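Local coordinates for putative pyrroline carboxylate reductase (Streptococcus pyogenes, PDB 2AHR), which catalyses the NAD(P)H-dependent reduction of 1-pyrroline-5-carboxylate to L-proline, the last step of proline biosynthesis, at the interface of chains A and B. Sequence-based numbering; all coordinates share one arbitrary frame. Chains: chain A/B, putative pyrroline carboxylate reductase.

The interface of chains A and B. Residues chain A 151, 157, 161, 164-165; chain B 188, 192, 195-196.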
loop_
_atom_site.group_PDB
_atom_site.type_symbol
_atom_site.label_atom_id
_atom_site.label_comp_id
_atom_site.label_asym_id
_atom_site.label_seq_id
_atom_site.Cartn_x
_atom_site.Cartn_y
_atom_site.Cartn_z
ATOM N N PHE A 151 -20.615 33.534 12.247
ATOM C CA PHE A 151 -19.243 33.569 12.720
ATOM C C PHE A 151 -18.461 34.717 12.049
ATOM O O PHE A 151 -18.402 34.802 10.818
ATOM C CB PHE A 151 -18.562 32.234 12.416
ATOM C CG PHE A 151 -19.073 31.080 13.238
ATOM C CD1 PHE A 151 -18.406 30.688 14.402
ATOM C CD2 PHE A 151 -20.241 30.402 12.865
ATOM C CE1 PHE A 151 -18.879 29.618 15.177
ATOM C CE2 PHE A 151 -20.729 29.337 13.622
ATOM C CZ PHE A 151 -20.052 28.941 14.778
ATOM N N ASP A 157 -9.243 33.251 6.531
ATOM C CA ASP A 157 -9.667 31.948 7.076
ATOM C C ASP A 157 -10.896 31.383 6.367
ATOM O O ASP A 157 -11.424 30.334 6.759
ATOM C CB ASP A 157 -9.906 32.035 8.588
ATOM C CG ASP A 157 -8.612 32.226 9.394
ATOM O OD1 ASP A 157 -7.539 31.646 9.050
ATOM O OD2 ASP A 157 -8.678 32.979 10.388
ATOM N N PHE A 161 -12.735 27.737 6.661
ATOM C CA PHE A 161 -14.144 27.725 7.097
ATOM C C PHE A 161 -15.019 27.045 6.040
ATOM O O PHE A 161 -15.959 26.322 6.383
ATOM C CB PHE A 161 -14.673 29.133 7.404
ATOM C CG PHE A 161 -16.030 29.137 8.080
ATOM C CD1 PHE A 161 -16.127 29.271 9.464
ATOM C CD2 PHE A 161 -17.205 29.022 7.341
ATOM C CE1 PHE A 161 -17.391 29.296 10.118
ATOM C CE2 PHE A 161 -18.472 29.028 7.982
ATOM C CZ PHE A 161 -18.558 29.168 9.365
ATOM N N LEU A 164 -14.657 23.401 6.590
ATOM C CA LEU A 164 -15.119 22.952 7.904
ATOM C C LEU A 164 -16.615 23.041 8.107
ATOM O O LEU A 164 -17.168 22.257 8.857
ATOM C CB LEU A 164 -14.453 23.747 9.021
ATOM C CG LEU A 164 -12.985 23.539 9.357
ATOM C CD1 LEU A 164 -12.691 24.412 10.586
ATOM C CD2 LEU A 164 -12.742 22.100 9.662
ATOM N N ALA A 165 -17.268 24.017 7.484
ATOM C CA ALA A 165 -18.700 24.232 7.762
ATOM C C ALA A 165 -19.573 24.144 6.535
ATOM O O ALA A 165 -20.757 23.782 6.649
ATOM C CB ALA A 165 -18.914 25.577 8.434
ATOM N N ILE B 188 -7.041 27.704 11.982
ATOM C CA ILE B 188 -8.134 28.036 12.908
ATOM C C ILE B 188 -7.945 27.392 14.285
ATOM O O ILE B 188 -7.722 26.188 14.371
ATOM C CB ILE B 188 -9.517 27.676 12.285
ATOM C CG1 ILE B 188 -9.749 28.535 11.028
ATOM C CG2 ILE B 188 -10.649 27.865 13.293
ATOM C CD1 ILE B 188 -11.109 28.338 10.324
ATOM N N LYS B 192 -12.318 27.110 18.510
ATOM C CA LYS B 192 -13.127 27.650 17.442
ATOM C C LYS B 192 -13.496 26.595 16.374
ATOM O O LYS B 192 -14.675 26.475 15.989
ATOM C CB LYS B 192 -12.423 28.852 16.817
ATOM C CG LYS B 192 -13.304 29.622 15.818
ATOM C CD LYS B 192 -14.657 29.977 16.436
ATOM C CE LYS B 192 -14.530 31.180 17.396
ATOM N NZ LYS B 192 -15.799 31.403 18.150
ATOM N N GLU B 195 -16.017 24.245 17.822
ATOM C CA GLU B 195 -17.334 24.854 17.956
ATOM C C GLU B 195 -18.088 24.817 16.608
ATOM O O GLU B 195 -19.241 24.390 16.545
ATOM C CB GLU B 195 -17.198 26.281 18.496
ATOM C CG GLU B 195 -18.502 27.078 18.467
ATOM C CD GLU B 195 -18.345 28.522 18.929
ATOM O OE1 GLU B 195 -17.303 29.169 18.677
ATOM O OE2 GLU B 195 -19.301 29.022 19.544
ATOM N N ILE B 196 -17.400 25.228 15.541
ATOM C CA ILE B 196 -17.953 25.220 14.179
ATOM C C ILE B 196 -18.357 23.800 13.741
ATOM O O ILE B 196 -19.498 23.584 13.278
ATOM C CB ILE B 196 -16.937 25.799 13.159
ATOM C CG1 ILE B 196 -16.643 27.273 13.461
ATOM C CG2 ILE B 196 -17.402 25.575 11.695
ATOM C CD1 ILE B 196 -15.347 27.761 12.783
#
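B:Glu195 sets its carboxylate against the ring rim of A:Phe151 and, within its own chain, takes a salt-bridged hydrogen bond from B:Lys192, whose ammonium NZ lies 2.7 Å from OE1 of B:Glu195 and approaches this oxygen almost head-on, in line with its bond to CD. The bond ties two residues one helical turn apart on helix 190-210 and steadies the carboxylate beside the aromatic ring. Carboxylate and ring planes stand almost perpendicular, 87° apart, with CD of B:Glu195 3.9 Å from ring atom CE1 of A:Phe151. The glutamate reaches this rim as an extended chain, CG anti to the backbone N (chi1 171°).

Most of the remaining contact is apolar and centres on B:Ile196. Its longer branch runs from one aromatic ring to the other: CG1 of B:Ile196 lies over one face of A:Phe151, displaced toward the rim, 3.7 Å from CE1, and the terminal methyl CD1 of B:Ile196 comes equally near CD1 and CE1 of A:Phe161, at 3.7 Å from CE1. The branch methyl CG2 of B:Ile196 rests 3.6 Å from CB of A:Ala165, with A:Phe161 also near. With CG1 anti to the carbonyl carbon (chi1 -64°), the isoleucine spreads between the ring from strand 148-152 and the residues of helix 158-185.

Farther along, B:Ile188, in the loop before helix 190-210, extends its CD1 toward the start of helix 158-185, 4.1 Å from the backbone O of A:Asp157; A:Leu164 borders the same methyl, its CD1 4.2 Å from CD1 of B:Ile188. Repeated with the chains exchanged, this packing of helix 190-210 against the partner's strand 148-152 and helix 158-185 helps join the two subunits in and beside their dimerisation regions, consistent with the domain-swapped architecture of the enzyme.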